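Local coordinates for protein glycoside hydrolase family 81 (PDB 6FOP) that probably hydrolyses beta-1,3-glucans such as laminarin, as a family 81 glycoside hydrolase of the Clostridium thermocellum cellulosome, at residues Y650-I653 / C654-S658; R317-L320 / N321-I324; S495-I498 / N499-A503. All blocks are in the same frame, centred on the assembly; numbering follows the deposited sequence.

How the contacts relate
All three contacts are local, each made between neighbouring turns of a single helix in the helical part of the enzyme, consistent with the (α/α)6 barrel of family 81. In chain order they run contact 2 on helix 317-329, contact 3 on helix 494-511 and contact 1 on helix 646-659. Contacts 1 and 2 lie about 14 Å apart between centres and touch: Y650 packs on Y323 and H651 on L320. Contact 3 is nearer the centre of the chain, with its closest atoms about 10 Å from contact 1 and about 17 Å from contact 2. Contacts 1 and 2 thus join helices far apart in sequence; contact 3 lies deeper.

Contact 1 (Y650-I653 / C654-S658); sequences YHWI and CNLDS
H651 and N655, one turn apart on helix 646-659, lie at the heart of the tightly packed side of this contact. CG of H651 stands opposite the backbone N (chi1 -179°), which places the imidazole beside its own carbonyl and under the N655 amide. ND2 of N655 sits 3.2 Å above the H651 ring plane, over its centre, with the amide turned 70° to the ring. The same ND2 donates to H651 O at 3.0 Å from above the carbonyl plane, while the backbone N of N655 reaches that oxygen from the opposite face, so two bonds grip one acceptor. Beside this pair, CD1 of L656 comes within 3.4 Å of W652 NE1, which donates to M620 O. In one of two modelled conformers of Y650, C654 SG lies over the ring face, 3.5 Å from the Y650 centroid, a sulfur-aromatic contact. Toward solvent the packing thins: the side chain of D657 touches the preceding turn through CB alone, 3.6 Å from I653 O, and turns its carboxylate to T314. Q358 at NE2 probably fixes the rotation of the H651 imidazole, and the bonds of N655 OD1 to K312 N and of ND2 to H651 O fix the amide.

Contact 2 (R317-L320 / N321-I324); sequences REAL and NRYI
A319 and Y323 meet across the opening turns of helix 317-329, an alpha-helix of the family 81 C-terminal domain, consistent with an (α/α)6 barrel. Backbone bonds set the frame: N321, R322, Y323 and I324 donate in i to i-4 succession, the bond from Y323 N to A319 O being short at 2.8 Å and nearly along the C=O axis. Ring packing adds to it. With CG of Y323 opposite its own carbonyl carbon (chi1 -52°), the phenol folds back along the helix so that A319 O lies 3.1 Å above its plane, over the centre. Farther out, the methyl CB of A319 approaches CZ of Y323 at 3.9 Å and its OH at 3.8 Å, and L320 CD1 grazes the ring at CD2. Polar and charged ends find partners beyond these turns. The hydroxyl of Y323 hydrogen-bonds to E636, whose OE2 also forms a salt bridge with R322 NH2; R322 NH1 pairs with E326 on the following turn, and the bent R322 chain passes beside A319. One carboxylate thus joins both side chains and probably steadies the phenol against the helix. Water completes the account: a molecule donates to E318 O at 2.8 Å and accepts from N321 ND2 at 3.1 Å, tying a carbonyl of the first turn to an amide whose other atom, OD1, accepts from N361 ND2.

Contact 3 (S495-I498 / N499-A503); sequences SEAI and NAWQA
N499 packs against S495 and E496 one turn back on helix 494-511, a buried alpha-helix of the family 81 C-terminal domain, flanked by helices 416-433, 440-455 and 514-534. Its side chain can be followed outward. CB rests on two carbonyl oxygens of the preceding turn, 3.5 Å from S495 O and 3.6 Å from E496 O. CG swings opposite the backbone nitrogen (chi1 -176°), carrying the amide away from the preceding turn; the side chain also touches Y422 and P580. The two ends of the amide do different work. ND2 donates to a water at 2.9 Å, and that water in turn donates to E496 O, bridging side chain and backbone where the direct helical bond from A500 N to E496 O is long and weak. N499 OD1 accepts from Q502 NE2 at 3.2 Å, the donor standing 42° out of the carbonyl plane instead of on a lone pair. Q502 gets there because CG is wedged between its backbone N and carbonyl carbon (chi1 70°) and the chain bends again beyond it, curling the amide back along the helix; NE2 also makes a weak bond to N499 O. These polar groups are buried, and the water and paired amides give them partners. On another flank of the helix, W501 lays its indole over the previous turn, its NE1 donating to E527 OE1 on helix 514-534. A497 O accepts from W501 N at 3.2 Å, and the same oxygen lies 3.3 Å above the indole plane, offset toward the rim.

Contact 1 (Y650-I653 / C654-S658)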
# COMPACT_ATOMS: atom_id res chain seq x y z
N TYR A 650 -0.25 -7.97 27.65
CA TYR A 650 -0.86 -7.54 28.87
C TYR A 650 -0.57 -6.08 29.21
O TYR A 650 -1.44 -5.38 29.72
CB TYR A 650 -0.47 -8.46 29.99
CG TYR A 650 -1.40 -8.42 31.15
CD1 TYR A 650 -2.77 -8.63 30.99
CD2 TYR A 650 -0.92 -8.19 32.44
CE1 TYR A 650 -3.63 -8.61 32.08
CE2 TYR A 650 -1.76 -8.20 33.54
CZ TYR A 650 -3.12 -8.39 33.35
OH TYR A 650 -4.00 -8.40 34.40
N HIS A 651 0.61 -5.60 28.82
CA HIS A 651 0.97 -4.17 28.95
C HIS A 651 0.05 -3.29 28.10
O HIS A 651 -0.41 -2.25 28.55
CB HIS A 651 2.42 -4.03 28.56
CG HIS A 651 2.99 -2.65 28.65
ND1 HIS A 651 3.02 -1.79 27.58
CD2 HIS A 651 3.69 -2.04 29.64
CE1 HIS A 651 3.67 -0.70 27.91
NE2 HIS A 651 4.10 -0.83 29.15
N TRP A 652 -0.26 -3.76 26.88
CA TRP A 652 -1.15 -3.03 25.98
C TRP A 652 -2.55 -2.92 26.61
O TRP A 652 -3.12 -1.81 26.76
CB TRP A 652 -1.22 -3.77 24.66
CG TRP A 652 -2.24 -3.26 23.69
CD1 TRP A 652 -3.54 -3.66 23.57
CD2 TRP A 652 -2.03 -2.31 22.64
NE1 TRP A 652 -4.16 -3.00 22.54
CE2 TRP A 652 -3.25 -2.17 21.95
CE3 TRP A 652 -0.93 -1.54 22.24
CZ2 TRP A 652 -3.40 -1.31 20.87
CZ3 TRP A 652 -1.07 -0.70 21.16
CH2 TRP A 652 -2.30 -0.57 20.50
N ILE A 653 -3.10 -4.07 26.97
CA ILE A 653 -4.47 -4.09 27.47
C ILE A 653 -4.61 -3.26 28.75
O ILE A 653 -5.54 -2.46 28.89
CB ILE A 653 -4.92 -5.54 27.72
CG1 ILE A 653 -5.06 -6.31 26.40
CG2 ILE A 653 -6.25 -5.56 28.46
CD1 ILE A 653 -5.22 -7.80 26.56
N CYS A 654 -3.66 -3.44 29.68
CA CYS A 654 -3.76 -2.77 30.98
C CYS A 654 -3.47 -1.27 30.88
O CYS A 654 -4.01 -0.48 31.65
CB CYS A 654 -2.82 -3.40 31.99
SG CYS A 654 -3.32 -5.07 32.48
N ASN A 655 -2.63 -0.85 29.91
CA ASN A 655 -2.48 0.58 29.66
C ASN A 655 -3.78 1.19 29.13
O ASN A 655 -4.18 2.28 29.55
CB ASN A 655 -1.31 0.89 28.74
CG ASN A 655 -0.04 1.16 29.53
OD1 ASN A 655 0.05 2.15 30.27
ND2 ASN A 655 0.95 0.28 29.40
N LEU A 656 -4.46 0.52 28.19
CA LEU A 656 -5.74 1.07 27.73
C LEU A 656 -6.79 1.13 28.85
O LEU A 656 -7.58 2.05 28.93
CB LEU A 656 -6.27 0.32 26.50
CG LEU A 656 -5.40 0.47 25.24
CD1 LEU A 656 -5.86 -0.50 24.17
CD2 LEU A 656 -5.40 1.89 24.73
N ASP A 657 -6.72 0.14 29.74
CA ASP A 657 -7.57 0.10 30.94
C ASP A 657 -7.41 1.36 31.81
O ASP A 657 -8.40 1.89 32.33
CB ASP A 657 -7.26 -1.19 31.73
CG ASP A 657 -8.24 -1.46 32.86
OD1 ASP A 657 -9.47 -1.20 32.74
OD2 ASP A 657 -7.78 -1.95 33.89
N SER A 658 -6.17 1.86 31.91
CA SER A 658 -5.86 3.03 32.69
C SER A 658 -6.05 4.35 31.93
O SER A 658 -6.62 5.31 32.46
CB SER A 658 -4.40 2.91 33.12
OG SER A 658 -4.03 4.03 33.85

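Contact 2 (R317-L320 / N321-I324)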
# COMPACT_ATOMS: atom_id res chain seq x y z
N ARG A 317 2.54 -5.52 38.52
CA ARG A 317 3.90 -5.24 38.03
C ARG A 317 4.83 -6.45 38.18
O ARG A 317 5.69 -6.64 37.34
CB ARG A 317 4.55 -4.05 38.72
CG ARG A 317 3.81 -2.76 38.58
CD ARG A 317 4.58 -1.64 39.29
NE ARG A 317 5.81 -1.25 38.59
CZ ARG A 317 5.85 -0.56 37.45
NH1 ARG A 317 4.72 -0.16 36.88
NH2 ARG A 317 7.02 -0.25 36.90
N GLU A 318 4.67 -7.21 39.27
CA GLU A 318 5.54 -8.38 39.47
C GLU A 318 5.25 -9.45 38.44
O GLU A 318 6.17 -10.13 37.96
CB GLU A 318 5.39 -8.92 40.91
CG GLU A 318 5.91 -7.89 41.93
CD GLU A 318 6.18 -8.45 43.31
OE1 GLU A 318 6.80 -9.52 43.39
OE2 GLU A 318 5.81 -7.78 44.29
N ALA A 319 3.97 -9.61 38.09
CA ALA A 319 3.61 -10.56 37.03
C ALA A 319 4.15 -10.10 35.67
O ALA A 319 4.74 -10.89 34.92
CB ALA A 319 2.12 -10.76 36.94
N LEU A 320 4.01 -8.80 35.39
CA LEU A 320 4.54 -8.26 34.13
C LEU A 320 6.04 -8.49 34.02
O LEU A 320 6.56 -8.86 32.97
CB LEU A 320 4.17 -6.78 34.01
CG LEU A 320 4.52 -6.12 32.69
CD1 LEU A 320 3.64 -6.69 31.61
CD2 LEU A 320 4.33 -4.62 32.72
N ASN A 321 6.74 -8.28 35.14
CA ASN A 321 8.17 -8.50 35.18
C ASN A 321 8.50 -9.96 34.94
O ASN A 321 9.47 -10.28 34.25
CB ASN A 321 8.75 -8.03 36.52
CG ASN A 321 10.26 -8.08 36.54
OD1 ASN A 321 10.91 -7.41 35.78
ND2 ASN A 321 10.81 -8.91 37.40
N ARG A 322 7.71 -10.85 35.53
CA ARG A 322 7.92 -12.26 35.26
C ARG A 322 7.71 -12.61 33.78
O ARG A 322 8.49 -13.39 33.20
CB ARG A 322 7.01 -13.13 36.14
CG ARG A 322 7.08 -14.62 35.79
CD ARG A 322 6.41 -15.47 36.85
NE ARG A 322 5.05 -15.05 37.17
CZ ARG A 322 3.97 -15.33 36.45
NH1 ARG A 322 4.06 -16.07 35.34
NH2 ARG A 322 2.79 -14.87 36.84
N TYR A 323 6.68 -12.02 33.17
CA TYR A 323 6.49 -12.24 31.74
C TYR A 323 7.70 -11.77 30.92
O TYR A 323 8.09 -12.43 29.96
CB TYR A 323 5.20 -11.56 31.22
CG TYR A 323 3.94 -11.89 31.97
CD1 TYR A 323 3.79 -13.07 32.68
CD2 TYR A 323 2.88 -10.99 32.00
CE1 TYR A 323 2.62 -13.33 33.38
CE2 TYR A 323 1.72 -11.23 32.70
CZ TYR A 323 1.61 -12.39 33.44
OH TYR A 323 0.44 -12.62 34.13
N ILE A 324 8.29 -10.65 31.33
CA ILE A 324 9.51 -10.15 30.69
C ILE A 324 10.66 -11.15 30.87
O ILE A 324 11.36 -11.45 29.92
CB ILE A 324 9.85 -8.74 31.20
CG1 ILE A 324 8.89 -7.72 30.57
CG2 ILE A 324 11.30 -8.37 30.93
CD1 ILE A 324 9.06 -7.49 29.07
O HOH W 1 8.74 -10.51 39.00

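Contact 3 (S495-I498 / N499-A503)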
# COMPACT_ATOMS: atom_id res chain seq x y z
N SER A 495 -1.87 -4.38 8.09
CA SER A 495 -1.16 -4.05 9.32
C SER A 495 0.33 -4.34 9.21
O SER A 495 1.13 -3.60 9.80
CB SER A 495 -1.84 -4.76 10.50
OG SER A 495 -2.17 -6.12 10.20
N GLU A 496 0.75 -5.38 8.49
CA GLU A 496 2.19 -5.55 8.25
C GLU A 496 2.81 -4.48 7.33
O GLU A 496 3.98 -4.15 7.46
CB GLU A 496 2.56 -6.96 7.78
CG GLU A 496 2.58 -7.95 8.92
CD GLU A 496 3.14 -9.31 8.58
OE1 GLU A 496 3.11 -9.68 7.38
OE2 GLU A 496 3.54 -10.03 9.52
N ALA A 497 2.02 -3.92 6.41
CA ALA A 497 2.48 -2.78 5.62
C ALA A 497 2.66 -1.57 6.56
O ALA A 497 3.70 -0.91 6.58
CB ALA A 497 1.47 -2.46 4.52
N ILE A 498 1.66 -1.33 7.40
CA ILE A 498 1.69 -0.20 8.33
C ILE A 498 2.81 -0.32 9.36
O ILE A 498 3.39 0.69 9.77
CB ILE A 498 0.29 0.01 8.95
CG1 ILE A 498 -0.66 0.61 7.89
CG2 ILE A 498 0.33 0.85 10.22
CD1 ILE A 498 -2.13 0.41 8.21
N ASN A 499 3.16 -1.56 9.74
CA ASN A 499 4.31 -1.77 10.62
C ASN A 499 5.58 -1.22 9.99
O ASN A 499 6.41 -0.60 10.68
CB ASN A 499 4.47 -3.26 10.88
CG ASN A 499 5.59 -3.58 11.85
OD1 ASN A 499 5.67 -3.02 12.95
ND2 ASN A 499 6.45 -4.51 11.46
N ALA A 500 5.77 -1.45 8.69
CA ALA A 500 6.96 -0.88 8.03
C ALA A 500 6.91 0.64 8.06
O ALA A 500 7.92 1.31 8.29
CB ALA A 500 7.08 -1.38 6.61
N TRP A 501 5.74 1.21 7.80
CA TRP A 501 5.63 2.65 7.71
C TRP A 501 5.85 3.34 9.03
O TRP A 501 6.60 4.34 9.11
CB TRP A 501 4.31 3.06 7.08
CG TRP A 501 3.98 2.41 5.77
CD1 TRP A 501 2.73 2.22 5.31
CD2 TRP A 501 4.87 1.83 4.78
NE1 TRP A 501 2.76 1.63 4.07
CE2 TRP A 501 4.05 1.35 3.72
CE3 TRP A 501 6.25 1.65 4.67
CZ2 TRP A 501 4.57 0.73 2.59
CZ3 TRP A 501 6.77 1.04 3.53
CH2 TRP A 501 5.93 0.59 2.50
N GLN A 502 5.28 2.79 10.10
CA GLN A 502 5.55 3.36 11.45
C GLN A 502 7.01 3.27 11.81
O GLN A 502 7.56 4.17 12.43
CB GLN A 502 4.62 2.77 12.51
CG GLN A 502 4.86 1.30 12.88
CD GLN A 502 5.83 1.10 14.01
OE1 GLN A 502 5.97 1.94 14.89
NE2 GLN A 502 6.47 -0.06 14.01
N ALA A 503 7.65 2.16 11.44
CA ALA A 503 9.07 2.02 11.71
C ALA A 503 9.88 3.10 10.99
O ALA A 503 10.86 3.59 11.54
CB ALA A 503 9.56 0.64 11.31
O HOH W 2 6.21 -5.42 8.72